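Local coordinates for ESX-5 secretion-associated protein EspG5 (Mycobacterium marinum, PDB 6VJ5), which acts as a specific cytoplasmic chaperone for cognate PE/PPE proteins, preventing aggregation of their dimers and supporting their secretion, at residues Pro31-Arg36 / Val128-Val133; Val172-Glu177 / Leu268-Ala273. All coordinates share one frame; numbering follows the deposited sequence.

Interaction 1 (Pro31-Arg36 / Val128-Val133)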
# COMPACT_ATOMS: atom_id res chain seq x y z
N PRO C 31 -13.42 7.97 4.17
CA PRO C 31 -12.10 8.24 4.76
C PRO C 31 -12.17 8.61 6.23
O PRO C 31 -11.18 8.40 6.95
CB PRO C 31 -11.56 9.40 3.91
CG PRO C 31 -12.78 10.06 3.32
CD PRO C 31 -13.79 8.96 3.13
N GLU C 32 -13.30 9.14 6.71
CA GLU C 32 -13.37 9.59 8.09
C GLU C 32 -13.25 8.43 9.08
O GLU C 32 -12.83 8.64 10.22
CB GLU C 32 -14.68 10.34 8.34
CG GLU C 32 -14.75 11.69 7.65
CD GLU C 32 -15.19 11.60 6.21
OE1 GLU C 32 -15.38 10.46 5.73
OE2 GLU C 32 -15.34 12.65 5.56
N LEU C 33 -13.63 7.22 8.67
CA LEU C 33 -13.41 6.05 9.51
C LEU C 33 -11.95 5.65 9.58
O LEU C 33 -11.58 4.85 10.44
CB LEU C 33 -14.24 4.88 9.00
CG LEU C 33 -15.75 5.09 9.09
CD1 LEU C 33 -16.47 4.18 8.12
CD2 LEU C 33 -16.20 4.83 10.52
N ARG C 34 -11.12 6.19 8.68
CA ARG C 34 -9.67 6.03 8.72
C ARG C 34 -9.28 4.56 8.92
O ARG C 34 -8.51 4.21 9.81
CB ARG C 34 -9.07 6.91 9.81
CG ARG C 34 -7.58 7.13 9.69
CD ARG C 34 -7.12 8.21 10.65
NE ARG C 34 -7.31 9.56 10.13
CZ ARG C 34 -6.85 10.66 10.72
NH1 ARG C 34 -6.18 10.55 11.86
NH2 ARG C 34 -7.06 11.86 10.19
N CYS C 35 -9.81 3.70 8.06
CA CYS C 35 -9.41 2.31 8.06
C CYS C 35 -8.28 2.08 7.07
O CYS C 35 -7.99 2.92 6.21
CB CYS C 35 -10.59 1.41 7.73
SG CYS C 35 -11.88 1.46 8.99
N ARG C 36 -7.62 0.94 7.20
CA ARG C 36 -6.61 0.56 6.23
C ARG C 36 -7.29 0.31 4.89
O ARG C 36 -8.35 -0.34 4.86
CB ARG C 36 -5.84 -0.68 6.67
CG ARG C 36 -4.32 -0.49 6.67
CD ARG C 36 -3.59 -1.81 6.84
NE ARG C 36 -4.08 -2.58 7.98
CZ ARG C 36 -3.88 -3.88 8.16
NH1 ARG C 36 -4.36 -4.49 9.23
NH2 ARG C 36 -3.21 -4.58 7.25
N VAL C 128 -27.37 3.23 6.79
CA VAL C 128 -26.46 2.50 7.67
C VAL C 128 -25.60 3.49 8.44
O VAL C 128 -25.29 4.58 7.95
CB VAL C 128 -25.58 1.52 6.85
CG1 VAL C 128 -24.48 0.92 7.71
CG2 VAL C 128 -26.44 0.42 6.23
N SER C 129 -25.23 3.11 9.66
CA SER C 129 -24.44 3.94 10.55
C SER C 129 -23.08 3.30 10.79
O SER C 129 -23.00 2.11 11.09
CB SER C 129 -25.15 4.15 11.89
OG SER C 129 -24.76 3.17 12.84
N ALA C 130 -22.02 4.09 10.67
CA ALA C 130 -20.67 3.67 11.03
C ALA C 130 -20.10 4.72 11.97
O ALA C 130 -19.97 5.89 11.60
CB ALA C 130 -19.79 3.51 9.79
N VAL C 131 -19.76 4.30 13.19
CA VAL C 131 -19.30 5.20 14.24
C VAL C 131 -17.98 4.67 14.78
O VAL C 131 -17.92 3.52 15.24
CB VAL C 131 -20.32 5.34 15.39
CG1 VAL C 131 -19.75 6.18 16.53
CG2 VAL C 131 -21.62 5.92 14.86
N ARG C 132 -16.94 5.49 14.73
CA ARG C 132 -15.63 5.09 15.23
C ARG C 132 -15.27 5.86 16.49
O ARG C 132 -15.39 7.09 16.52
CB ARG C 132 -14.53 5.29 14.18
CG ARG C 132 -13.16 5.04 14.77
CD ARG C 132 -12.05 4.89 13.76
NE ARG C 132 -10.79 4.65 14.46
CZ ARG C 132 -9.61 4.53 13.86
NH1 ARG C 132 -9.51 4.62 12.54
NH2 ARG C 132 -8.52 4.32 14.59
N VAL C 133 -14.85 5.13 17.52
CA VAL C 133 -14.35 5.69 18.77
C VAL C 133 -13.08 4.92 19.13
O VAL C 133 -13.10 3.69 19.18
CB VAL C 133 -15.38 5.58 19.91
CG1 VAL C 133 -14.76 6.08 21.21
CG2 VAL C 133 -16.64 6.35 19.57
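Leu33 and Arg132 meet where a loop crosses one face of strand 126-133. The apolar half of the contact is the tight one. Both methyls of Leu33 straddle the single methyl of Ala130, with CD1 of Leu33 at 3.8 Å and CD2 of Leu33 at 3.9 Å from Ala130 CB. CD2 of Leu33 also rests 4.0 Å from Arg132 CB, so the branched end covers the root of the arginine. An alanine suits this place because its small side chain lets the strand and the loop come close; Leu78 of helix 69-79 packs on Ala130 and Val119 of strand 115-123 on Leu33.

Arg132 leaves the strand with CG anti to its backbone N (chi1 172°) and runs extended from CG to NE toward the loop. There NH1 of Arg132 donates a hydrogen bond of 3.0 Å to Leu33 O. The bond is fairly straight at hydrogen (161°); the oxygen lies in the guanidinium plane, whereas the donor is tilted 31° from the carbonyl plane. Arg34 O is also close, 2.9 Å from Arg132 NH1. The 3-10 turn, closed by the 2.8 Å bond from Arg34 N to Pro31 O, is followed by a left-handed backbone at Arg34, which probably helps bring both oxygens near NH1.

Arg34 forms the looser, partly exposed side. Of its side chain only CB comes near Arg132 NH1; its guanidinium leads away to the carbonyls of Gly97 and Asp110, near another protein chain of the assembly. The rest of the Arg132 guanidinium bonds to Arg109 O and Gly134 O. A buried positive charge is thus surrounded largely by backbone carbonyls, whose dipoles probably stabilise it, and one arginine pins several loops to the sheet.

Interaction 2 (Val172-Glu177 / Leu268-Ala273)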
# COMPACT_ATOMS: atom_id res chain seq x y z
N VAL C 172 -26.84 36.45 12.53
CA VAL C 172 -26.34 37.40 11.54
C VAL C 172 -25.65 36.62 10.44
O VAL C 172 -25.18 35.50 10.65
CB VAL C 172 -25.40 38.44 12.20
CG1 VAL C 172 -24.23 37.76 12.90
CG2 VAL C 172 -24.91 39.46 11.18
N ASN C 173 -25.65 37.19 9.24
CA ASN C 173 -24.91 36.68 8.09
C ASN C 173 -23.77 37.63 7.79
O ASN C 173 -23.98 38.85 7.70
CB ASN C 173 -25.82 36.55 6.87
CG ASN C 173 -26.95 35.58 7.08
OD1 ASN C 173 -26.77 34.49 7.62
ND2 ASN C 173 -28.15 35.98 6.65
N VAL C 174 -22.57 37.09 7.62
CA VAL C 174 -21.40 37.92 7.33
C VAL C 174 -20.67 37.37 6.10
O VAL C 174 -20.75 36.16 5.83
CB VAL C 174 -20.46 37.98 8.54
CG1 VAL C 174 -21.14 38.65 9.72
CG2 VAL C 174 -20.00 36.58 8.93
N PRO C 175 -19.97 38.20 5.34
CA PRO C 175 -19.17 37.68 4.22
C PRO C 175 -18.11 36.72 4.72
O PRO C 175 -17.36 37.02 5.65
CB PRO C 175 -18.56 38.93 3.59
CG PRO C 175 -19.43 40.07 4.04
CD PRO C 175 -19.92 39.68 5.41
N LEU C 176 -18.03 35.55 4.08
CA LEU C 176 -17.16 34.50 4.59
C LEU C 176 -15.69 34.89 4.50
O LEU C 176 -14.95 34.79 5.48
CB LEU C 176 -17.41 33.20 3.83
CG LEU C 176 -16.54 32.02 4.29
CD1 LEU C 176 -16.81 31.69 5.74
CD2 LEU C 176 -16.80 30.82 3.40
N GLU C 177 -15.24 35.35 3.33
CA GLU C 177 -13.82 35.63 3.18
C GLU C 177 -13.39 36.76 4.11
O GLU C 177 -12.33 36.69 4.73
CB GLU C 177 -13.47 35.94 1.72
CG GLU C 177 -14.21 37.09 1.06
CD GLU C 177 -13.85 37.22 -0.41
OE1 GLU C 177 -12.93 36.51 -0.88
OE2 GLU C 177 -14.49 38.04 -1.11
N LEU C 268 -21.53 33.42 5.63
CA LEU C 268 -21.51 32.56 6.81
C LEU C 268 -22.61 33.01 7.77
O LEU C 268 -22.69 34.19 8.11
CB LEU C 268 -20.15 32.60 7.51
CG LEU C 268 -19.96 31.61 8.66
CD1 LEU C 268 -19.84 30.18 8.15
CD2 LEU C 268 -18.75 31.98 9.51
N ALA C 269 -23.45 32.06 8.18
CA ALA C 269 -24.49 32.32 9.15
C ALA C 269 -23.95 32.04 10.55
O ALA C 269 -23.39 30.97 10.80
CB ALA C 269 -25.72 31.45 8.87
N ILE C 270 -24.11 33.01 11.44
CA ILE C 270 -23.72 32.88 12.84
C ILE C 270 -25.01 32.91 13.65
O ILE C 270 -25.72 33.93 13.65
CB ILE C 270 -22.76 33.98 13.28
CG1 ILE C 270 -21.55 34.01 12.34
CG2 ILE C 270 -22.31 33.74 14.72
CD1 ILE C 270 -20.66 35.23 12.53
N CYS C 271 -25.32 31.81 14.32
CA CYS C 271 -26.64 31.60 14.90
C CYS C 271 -26.51 30.97 16.28
O CYS C 271 -25.50 30.31 16.57
CB CYS C 271 -27.48 30.68 14.01
SG CYS C 271 -27.88 31.37 12.38
N PRO C 272 -27.49 31.17 17.15
CA PRO C 272 -27.56 30.37 18.37
C PRO C 272 -28.04 28.97 18.04
O PRO C 272 -28.95 28.78 17.22
CB PRO C 272 -28.57 31.12 19.24
CG PRO C 272 -29.48 31.80 18.25
CD PRO C 272 -28.61 32.13 17.04
N ALA C 273 -27.42 27.98 18.66
CA ALA C 273 -27.69 26.58 18.32
C ALA C 273 -29.04 26.11 18.83
O ALA C 273 -29.12 25.13 19.58
CB ALA C 273 -26.58 25.69 18.88
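An antiparallel strand pair at the edge of the large sheet joins Val172, Asn173 and Val174 to Leu268, Ala269 and Ile270. The short axes run 150° apart and approach to 4.8 Å. Two hydrogen-bonded pairs flank a non-hydrogen-bonded one. Val172 N reaches Ile270 O at 3.0 Å, and the return bond from Ile270 N to Val172 O, 2.8 Å, is almost straight (177°). Val174 and Leu268 exchange N-H and carbonyl likewise, both bonds 2.9 Å between N and O. Between them, Asn173 CA lies 3.3 Å from Leu268 O in a CA-H...O contact.

One face is apolar. CG2 of Val174, set between its own backbone N and carbonyl carbon, reaches across to touch CD1 of Ile270 at 3.9 Å, while the side chains of Val172 and Ile270 lie side by side. Beta-branched residues suit such extended backbone, and here Met179 of helix 176-188 covers Val174, Leu268 and Ile270. On the other face Asn173, exposed and polar, lays OD1 against Ala269 CB at 3.5 Å, a pose that a crystal neighbour may influence.

Past Pro175, at the N-cap position, Leu176 begins the helix, its CD1 3.9 Å from Leu268 CB. An antiparallel edge strand that leads straight into a helix packed on the sheet is an element met in alpha+beta folds.

How the interactions relate
From the N terminus, interaction 1 closes the first loop: strand 126-133 comes back to residues 31-36 after helices 51-58 and 69-79 and strands 83-91 and 115-123 have been laid down. Interaction 2 opens only later, at 172-177, and closes at 268-273, spanning the helices after strand 172-175 and strands 221-231, 234-247 and 250-256. The two closures follow in series, neither nesting nor crossing. Their centres lie 30 Å apart without touching, yet both reach the same antiparallel sheet: interaction 1 fastens a loop onto a strand third from one margin, whereas interaction 2 adds the outermost strand at the other.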